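PDB 1YUZ: nigerythrin from Desulfovibrio vulgaris subsp. vulgaris, which shows NADH peroxidase activity in vitro and carries a diiron centre and a rubredoxin-like iron centre in each subunit of its homodimer. Local coordinates for residues L30-K34 with M87-Y91; E115-T119 with E149-A153; C174-Y179 with C189-R194. All blocks are in the same frame, centred on the assembly; numbering follows the deposited sequence. Where two conformers were deposited one is given.

Interaction 1: residues L30-K34 with M87-Y91; sequences LENLK and MEPGY
K34 reaches from helix 29-56 to the loop that follows helix 60-87 and touches both E88 and Y91 there. It has the most surface buried by this contact. CG lies anti to the carbonyl carbon (chi1 -64°), and beyond it the chain is fully extended. This straight reach carries the ammonium group to the carboxylate of E88. K34 NZ donates to E88 OE2 at 2.7 Å, and the pair forms a salt bridge. The lysine meets OE2 on its syn side, 28° out of the carboxylate plane. The two side chains cross at about a right angle, and K34 CE also lies close to OE2.

The methylene part of K34 has a different partner. It slides past the Y91 side chain in the opposite direction, with K34 CG 4.0 Å from Y91 CE1. One water ties the same two residues together. It donates to K34 O at 2.7 Å and lies 2.6 Å from Y91 OH, in the plane of the ring at its edge.

L30 sits one helical turn before K34 and packs on M87. Its CB and both methyls lie against the sulfur, with L30 CD1 3.8 Å from M87 SD in the conformer given. M87 has a second conformer, so this part of the contact is less certain. L30 CD2 also comes within 4.0 Å of E88 OE2, the oxygen that K34 holds. L30 and Y91 both touch V84 of helix 60-87 as well.

E88 is the first residue after helix 60-87 to leave helical geometry. It opens a type I beta turn closed by Y91 N to E88 O. This surface contact joins the start of one helix to the end of the next in the ferritin-like four-helix bundle.

Interaction 2: residues E115-T119 with E149-A153; sequences EIYET and ESVHA. With FE2 (Fe (II) ion), chain G; FE (Fe (III) ion), chain F.
E115 and E118 of helix 104-132 meet E149 and H152 of helix 136-161 around two irons, the diiron centre of a ferritin-like four-helix bundle. The two segments run nearly antiparallel, at 157°, with their axes 8.1 Å apart.

Metal bonds carry the contact. E149 and E73 each bridge the irons, and a water lies between them as a further bridge. E149 OE1 binds the iron(II) at 2.0 Å, and OE2 binds the iron(III). E115 chelates the iron(II) through both oxygens, whereas E118 binds the iron(III) through OE1. E40 also binds the iron(III). The E118 and E149 carboxylates stand 90° apart. Their metal-bound oxygens, E118 OE1 and E149 OE2, come to 2.6 Å because they share an iron; this is no hydrogen bond.

Second-shell bonds probably help to orient the ligands. Y47 is hydrogen-bonded to E115 OE2, and H152 NE2 to the carbonyl oxygen of G178.

Away from the metals the contact is apolar: A153 CB packs on E115 CB at 3.7 Å and on I116 CG1.

Polar side chains meet where T119 lies alongside S150, with T119 OG1 3.3 Å from S150 CB. That hydroxyl is hydrogen-bonded to K146 O, and S150 OG is hydrogen-bonded to N161 of the second subunit.

The H152 ring stands at 90° to the E115 carboxylate and holds the iron(II) through ND1 at 2.2 Å.

Interaction 3: residues C174-Y179 with C189-R194; sequences CPICGY and CPICFR. With FE (Fe (III) ion), chain H.
C174 and C177 face C189 and C192 across one iron(III), forming the Cys4 site of a rubredoxin-like domain. Each CxxC loop supplies two sulfurs. C174 SG binds the iron at 2.3 Å, and the other three bonds are much the same length. The first cysteine of each loop has SG anti to its backbone nitrogen (C174 chi1 178°), while the second has SG between the nitrogen and the carbonyl carbon. Together with the turn of the backbone, this difference brings both sulfurs of a loop to the same metal.

Backbone N-H groups point at the sulfurs. I176 N donates to C174 SG, Y179 N to C177 SG, and C192 N to C189 SG. Weak bonds run from I191 N to C189 SG and from R194 N to C192 SG. Such bonds would be expected to stabilise the negative charge on the thiolates.

Side chains flank the site on two sides. On one, P190 lies over a face of the Y179 ring. P190 CD sits 3.3 Å from the ring centroid, only 11° off the normal, in a CH-pi contact. C189 SG approaches the same ring obliquely, and I191 CD1 packs on Y179 CB. Y179 OH is hydrogen-bonded to H181. I191 itself covers C177 SG with its CB, 3.7 Å away, and its side chain also touches L147 and A148 of helix 136-161.

On the other side I176 and R194 cross at about a right angle. A bend at chi2 (-67°) helps bring the R194 guanidinium to I176, which lies over one of its faces, with I176 CG2 3.6 Å from R194 NH1. Both CG2 and CD1 lie by the guanidinium, and I176 CG1 also touches C192 SG at 3.6 Å.

The three contacts follow one another along the chain, each closing before the next opens. Interactions 1 and 2 belong to the ferritin-like bundle. Interaction 1 lies at its surface, between helix 29-56 and the loop that follows helix 60-87, and interaction 2 lies in its core between helices 104-132 and 136-161. Their centres are 23 Å apart. Interaction 3 forms the iron site of the rubredoxin-like domain, its centre 15 Å from that of interaction 2. The probable H152-G178 hydrogen bond joins these two, and V151 packs on Y179. A ligand of the diiron site is thus joined to a rubredoxin loop, a plausible path for electrons between the two centres within one subunit.

Interaction 1: residues L30-K34 with M87-Y91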
loop_
_atom_site.group_PDB
_atom_site.type_symbol
_atom_site.label_atom_id
_atom_site.label_comp_id
_atom_site.label_asym_id
_atom_site.label_seq_id
_atom_site.Cartn_x
_atom_site.Cartn_y
_atom_site.Cartn_z
ATOM N N LEU B 30 28.420 1.306 6.339
ATOM C CA LEU B 30 28.495 2.516 7.146
ATOM C C LEU B 30 27.793 3.653 6.410
ATOM O O LEU B 30 27.009 4.396 7.001
ATOM C CB LEU B 30 29.951 2.908 7.411
ATOM C CG LEU B 30 30.118 4.226 8.174
ATOM C CD1 LEU B 30 29.423 4.121 9.526
ATOM C CD2 LEU B 30 31.594 4.549 8.354
ATOM N N GLU B 31 28.085 3.790 5.119
ATOM C CA GLU B 31 27.465 4.831 4.310
ATOM C C GLU B 31 25.959 4.599 4.212
ATOM O O GLU B 31 25.175 5.546 4.265
ATOM C CB GLU B 31 28.076 4.854 2.903
ATOM C CG GLU B 31 29.559 5.205 2.868
ATOM C CD GLU B 31 30.131 5.211 1.459
ATOM O OE1 GLU B 31 29.973 4.201 0.742
ATOM O OE2 GLU B 31 30.745 6.228 1.070
ATOM N N ASN B 32 25.556 3.337 4.078
ATOM C CA ASN B 32 24.140 3.008 3.971
ATOM C C ASN B 32 23.393 3.327 5.257
ATOM O O ASN B 32 22.256 3.798 5.222
ATOM C CB ASN B 32 23.960 1.539 3.596
ATOM C CG ASN B 32 24.590 1.209 2.261
ATOM O OD1 ASN B 32 24.722 2.080 1.401
ATOM N ND2 ASN B 32 24.969 -0.049 2.075
ATOM N N LEU B 33 24.027 3.075 6.396
ATOM C CA LEU B 33 23.405 3.379 7.676
ATOM C C LEU B 33 23.144 4.880 7.755
ATOM O O LEU B 33 22.076 5.312 8.188
ATOM C CB LEU B 33 24.314 2.947 8.831
ATOM C CG LEU B 33 24.297 1.456 9.172
ATOM C CD1 LEU B 33 25.496 1.093 10.036
ATOM C CD2 LEU B 33 22.994 1.127 9.889
ATOM N N LYS B 34 24.120 5.676 7.323
ATOM C CA LYS B 34 23.973 7.124 7.350
ATOM C C LYS B 34 22.896 7.569 6.371
ATOM O O LYS B 34 22.140 8.499 6.652
ATOM C CB LYS B 34 25.295 7.804 6.995
ATOM C CG LYS B 34 26.407 7.558 7.991
ATOM C CD LYS B 34 27.668 8.274 7.549
ATOM C CE LYS B 34 28.817 8.021 8.498
ATOM N NZ LYS B 34 30.056 8.686 8.011
ATOM N N MET B 87 31.028 2.951 15.273
ATOM C CA MET B 87 32.041 2.948 14.226
ATOM C C MET B 87 32.631 4.337 13.997
ATOM O O MET B 87 33.812 4.471 13.673
ATOM C CB MET B 87 31.434 2.411 12.929
ATOM C CG MET B 87 32.438 2.138 11.824
ATOM S SD MET B 87 31.695 1.223 10.461
ATOM C CE MET B 87 31.955 -0.466 11.004
ATOM N N GLU B 88 31.811 5.368 14.170
ATOM C CA GLU B 88 32.272 6.738 13.977
ATOM C C GLU B 88 31.665 7.625 15.066
ATOM O O GLU B 88 30.614 8.234 14.873
ATOM C CB GLU B 88 31.854 7.223 12.583
ATOM C CG GLU B 88 32.126 8.691 12.297
ATOM C CD GLU B 88 31.826 9.065 10.855
ATOM O OE1 GLU B 88 31.695 10.272 10.566
ATOM O OE2 GLU B 88 31.731 8.150 10.008
ATOM N N PRO B 89 32.329 7.701 16.233
ATOM C CA PRO B 89 31.892 8.496 17.388
ATOM C C PRO B 89 31.619 9.971 17.104
ATOM O O PRO B 89 30.786 10.592 17.766
ATOM C CB PRO B 89 33.033 8.303 18.385
ATOM C CG PRO B 89 33.533 6.935 18.057
ATOM C CD PRO B 89 33.563 6.962 16.552
ATOM N N GLY B 90 32.322 10.530 16.124
ATOM C CA GLY B 90 32.134 11.931 15.793
ATOM C C GLY B 90 30.890 12.207 14.972
ATOM O O GLY B 90 30.538 13.363 14.739
ATOM N N TYR B 91 30.221 11.147 14.531
ATOM C CA TYR B 91 29.015 11.293 13.723
ATOM C C TYR B 91 27.872 11.949 14.486
ATOM O O TYR B 91 27.564 11.573 15.618
ATOM C CB TYR B 91 28.549 9.930 13.211
ATOM C CG TYR B 91 27.220 9.983 12.492
ATOM C CD1 TYR B 91 27.121 10.499 11.199
ATOM C CD2 TYR B 91 26.053 9.544 13.117
ATOM C CE1 TYR B 91 25.888 10.578 10.548
ATOM C CE2 TYR B 91 24.820 9.621 12.477
ATOM C CZ TYR B 91 24.744 10.137 11.196
ATOM O OH TYR B 91 23.524 10.211 10.565
HETATM O O HOH W 1 22.953 10.609 8.075
#

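Interaction 2: residues E115-T119 with E149-A153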
loop_
_atom_site.group_PDB
_atom_site.type_symbol
_atom_site.label_atom_id
_atom_site.label_comp_id
_atom_site.label_asym_id
_atom_site.label_seq_id
_atom_site.Cartn_x
_atom_site.Cartn_y
_atom_site.Cartn_z
ATOM N N GLU B 115 6.896 4.365 2.094
ATOM C CA GLU B 115 7.036 3.135 2.864
ATOM C C GLU B 115 7.332 1.966 1.935
ATOM O O GLU B 115 8.183 1.129 2.236
ATOM C CB GLU B 115 5.757 2.853 3.652
ATOM C CG GLU B 115 5.435 3.881 4.727
ATOM C CD GLU B 115 6.440 3.891 5.868
ATOM O OE1 GLU B 115 7.229 2.933 5.993
ATOM O OE2 GLU B 115 6.430 4.854 6.661
ATOM N N ILE B 116 6.622 1.902 0.812
ATOM C CA ILE B 116 6.842 0.829 -0.146
ATOM C C ILE B 116 8.266 0.898 -0.697
ATOM O O ILE B 116 8.932 -0.127 -0.833
ATOM C CB ILE B 116 5.805 0.909 -1.283
ATOM C CG1 ILE B 116 4.428 0.519 -0.738
ATOM C CG2 ILE B 116 6.201 -0.003 -2.429
ATOM C CD1 ILE B 116 3.285 0.794 -1.702
ATOM N N TYR B 117 8.739 2.103 -0.997
ATOM C CA TYR B 117 10.097 2.256 -1.498
ATOM C C TYR B 117 11.087 1.745 -0.458
ATOM O O TYR B 117 12.032 1.028 -0.783
ATOM C CB TYR B 117 10.395 3.727 -1.818
ATOM C CG TYR B 117 11.876 4.026 -1.895
ATOM C CD1 TYR B 117 12.533 4.664 -0.844
ATOM C CD2 TYR B 117 12.636 3.593 -2.983
ATOM C CE1 TYR B 117 13.910 4.858 -0.869
ATOM C CE2 TYR B 117 14.014 3.781 -3.016
ATOM C CZ TYR B 117 14.645 4.411 -1.954
ATOM O OH TYR B 117 16.015 4.574 -1.964
ATOM N N GLU B 118 10.867 2.102 0.801
ATOM C CA GLU B 118 11.778 1.669 1.851
ATOM C C GLU B 118 11.760 0.166 2.106
ATOM O O GLU B 118 12.813 -0.446 2.292
ATOM C CB GLU B 118 11.484 2.429 3.150
ATOM C CG GLU B 118 11.655 3.936 3.004
ATOM C CD GLU B 118 11.472 4.697 4.305
ATOM O OE1 GLU B 118 11.869 4.180 5.369
ATOM O OE2 GLU B 118 10.932 5.821 4.264
ATOM N N THR B 119 10.578 -0.436 2.085
ATOM C CA THR B 119 10.467 -1.859 2.361
ATOM C C THR B 119 10.839 -2.783 1.207
ATOM O O THR B 119 11.277 -3.908 1.440
ATOM C CB THR B 119 9.033 -2.219 2.833
ATOM O OG1 THR B 119 9.074 -3.421 3.606
ATOM C CG2 THR B 119 8.105 -2.446 1.646
ATOM N N GLU B 149 8.284 -1.001 7.860
ATOM C CA GLU B 149 7.860 -0.149 6.752
ATOM C C GLU B 149 6.700 -0.727 5.955
ATOM O O GLU B 149 5.803 0.007 5.549
ATOM C CB GLU B 149 9.033 0.141 5.810
ATOM C CG GLU B 149 10.327 0.570 6.506
ATOM C CD GLU B 149 10.219 1.869 7.290
ATOM O OE1 GLU B 149 9.161 2.142 7.896
ATOM O OE2 GLU B 149 11.222 2.613 7.321
ATOM N N SER B 150 6.698 -2.035 5.721
ATOM C CA SER B 150 5.592 -2.597 4.966
ATOM C C SER B 150 4.312 -2.563 5.804
ATOM O O SER B 150 3.215 -2.485 5.260
ATOM C CB SER B 150 5.923 -4.013 4.486
ATOM O OG SER B 150 6.305 -4.857 5.551
ATOM N N VAL B 151 4.452 -2.618 7.126
ATOM C CA VAL B 151 3.287 -2.530 8.003
ATOM C C VAL B 151 2.768 -1.094 7.913
ATOM O O VAL B 151 1.564 -0.861 7.841
ATOM C CB VAL B 151 3.654 -2.875 9.465
ATOM C CG1 VAL B 151 2.543 -2.435 10.411
ATOM C CG2 VAL B 151 3.875 -4.373 9.598
ATOM N N HIS B 152 3.680 -0.128 7.898
ATOM C CA HIS B 152 3.289 1.274 7.788
ATOM C C HIS B 152 2.544 1.504 6.479
ATOM O O HIS B 152 1.556 2.239 6.432
ATOM C CB HIS B 152 4.523 2.173 7.816
ATOM C CG HIS B 152 5.282 2.117 9.104
ATOM N ND1 HIS B 152 6.546 2.647 9.241
ATOM C CD2 HIS B 152 4.952 1.606 10.313
ATOM C CE1 HIS B 152 6.964 2.464 10.481
ATOM N NE2 HIS B 152 6.016 1.834 11.151
ATOM N N ALA B 153 3.027 0.886 5.406
ATOM C CA ALA B 153 2.387 1.035 4.106
ATOM C C ALA B 153 0.950 0.533 4.181
ATOM O O ALA B 153 0.029 1.198 3.708
ATOM C CB ALA B 153 3.162 0.263 3.043
HETATM FE FE FE2 G . 7.949 3.740 7.914
HETATM FE FE FE F . 11.237 4.654 7.298
HETATM O O HOH W 2 9.401 4.946 6.668
#

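Interaction 3: residues C174-Y179 with C189-R194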
loop_
_atom_site.group_PDB
_atom_site.type_symbol
_atom_site.label_atom_id
_atom_site.label_comp_id
_atom_site.label_asym_id
_atom_site.label_seq_id
_atom_site.Cartn_x
_atom_site.Cartn_y
_atom_site.Cartn_z
ATOM N N CYS B 174 5.220 -0.293 18.961
ATOM C CA CYS B 174 6.139 -1.124 19.713
ATOM C C CYS B 174 7.224 -0.242 20.338
ATOM O O CYS B 174 7.583 0.795 19.789
ATOM C CB CYS B 174 6.767 -2.149 18.777
ATOM S SG CYS B 174 7.966 -3.215 19.581
ATOM N N PRO B 175 7.753 -0.641 21.504
ATOM C CA PRO B 175 8.798 0.153 22.163
ATOM C C PRO B 175 10.159 0.121 21.466
ATOM O O PRO B 175 10.911 1.097 21.526
ATOM C CB PRO B 175 8.885 -0.469 23.557
ATOM C CG PRO B 175 7.564 -1.115 23.750
ATOM C CD PRO B 175 7.253 -1.691 22.404
ATOM N N ILE B 176 10.480 -0.992 20.809
ATOM C CA ILE B 176 11.788 -1.127 20.171
ATOM C C ILE B 176 11.843 -1.314 18.657
ATOM O O ILE B 176 12.924 -1.447 18.086
ATOM C CB ILE B 176 12.595 -2.264 20.832
ATOM C CG1 ILE B 176 11.870 -3.598 20.654
ATOM C CG2 ILE B 176 12.800 -1.949 22.314
ATOM C CD1 ILE B 176 12.683 -4.791 21.123
ATOM N N CYS B 177 10.691 -1.360 18.002
ATOM C CA CYS B 177 10.691 -1.461 16.550
ATOM C C CYS B 177 9.533 -0.614 16.052
ATOM O O CYS B 177 8.759 -0.085 16.853
ATOM C CB CYS B 177 10.602 -2.921 16.071
ATOM S SG CYS B 177 8.972 -3.676 15.959
ATOM N N GLY B 178 9.416 -0.474 14.742
ATOM C CA GLY B 178 8.371 0.367 14.196
ATOM C C GLY B 178 6.986 -0.219 14.030
ATOM O O GLY B 178 6.118 0.427 13.451
ATOM N N TYR B 179 6.760 -1.426 14.531
ATOM C CA TYR B 179 5.449 -2.038 14.382
ATOM C C TYR B 179 4.331 -1.214 15.007
ATOM O O TYR B 179 4.440 -0.746 16.141
ATOM C CB TYR B 179 5.429 -3.438 14.995
ATOM C CG TYR B 179 4.084 -4.114 14.855
ATOM C CD1 TYR B 179 3.633 -4.570 13.614
ATOM C CD2 TYR B 179 3.248 -4.278 15.958
ATOM C CE1 TYR B 179 2.383 -5.174 13.480
ATOM C CE2 TYR B 179 2.000 -4.879 15.834
ATOM C CZ TYR B 179 1.574 -5.325 14.595
ATOM O OH TYR B 179 0.345 -5.939 14.473
ATOM N N CYS B 189 4.263 -8.069 19.632
ATOM C CA CYS B 189 4.771 -7.566 18.366
ATOM C C CYS B 189 5.185 -8.711 17.448
ATOM O O CYS B 189 5.950 -9.584 17.844
ATOM C CB CYS B 189 5.969 -6.660 18.620
ATOM S SG CYS B 189 6.617 -5.947 17.113
ATOM N N PRO B 190 4.685 -8.724 16.203
ATOM C CA PRO B 190 5.046 -9.796 15.272
ATOM C C PRO B 190 6.469 -9.661 14.743
ATOM O O PRO B 190 7.017 -10.604 14.172
ATOM C CB PRO B 190 4.001 -9.656 14.167
ATOM C CG PRO B 190 3.760 -8.175 14.138
ATOM C CD PRO B 190 3.671 -7.833 15.611
ATOM N N ILE B 191 7.066 -8.490 14.935
ATOM C CA ILE B 191 8.418 -8.252 14.457
ATOM C C ILE B 191 9.490 -8.577 15.496
ATOM O O ILE B 191 10.508 -9.180 15.156
ATOM C CB ILE B 191 8.583 -6.783 13.977
ATOM C CG1 ILE B 191 7.724 -6.549 12.729
ATOM C CG2 ILE B 191 10.050 -6.480 13.677
ATOM C CD1 ILE B 191 7.720 -5.106 12.238
ATOM N N CYS B 192 9.259 -8.211 16.757
ATOM C CA CYS B 192 10.250 -8.458 17.809
ATOM C C CYS B 192 9.721 -9.189 19.043
ATOM O O CYS B 192 10.478 -9.453 19.977
ATOM C CB CYS B 192 10.876 -7.136 18.256
ATOM S SG CYS B 192 9.741 -6.086 19.185
ATOM N N PHE B 193 8.428 -9.491 19.055
ATOM C CA PHE B 193 7.788 -10.204 20.163
ATOM C C PHE B 193 7.576 -9.441 21.473
ATOM O O PHE B 193 7.193 -10.047 22.471
ATOM C CB PHE B 193 8.535 -11.512 20.457
ATOM C CG PHE B 193 8.283 -12.612 19.450
ATOM C CD1 PHE B 193 7.527 -12.386 18.298
ATOM C CD2 PHE B 193 8.820 -13.880 19.655
ATOM C CE1 PHE B 193 7.314 -13.409 17.369
ATOM C CE2 PHE B 193 8.613 -14.906 18.733
ATOM C CZ PHE B 193 7.861 -14.670 17.590
ATOM N N ARG B 194 7.812 -8.132 21.494
ATOM C CA ARG B 194 7.574 -7.376 22.726
ATOM C C ARG B 194 6.089 -7.484 23.067
ATOM O O ARG B 194 5.238 -7.386 22.188
ATOM C CB ARG B 194 7.943 -5.894 22.555
ATOM C CG ARG B 194 9.402 -5.555 22.836
ATOM C CD ARG B 194 9.758 -5.746 24.311
ATOM N NE ARG B 194 11.196 -5.606 24.542
ATOM C CZ ARG B 194 11.806 -4.482 24.904
ATOM N NH1 ARG B 194 11.111 -3.369 25.096
ATOM N NH2 ARG B 194 13.123 -4.468 25.054
HETATM FE FE FE H . 8.453 -4.732 17.922
#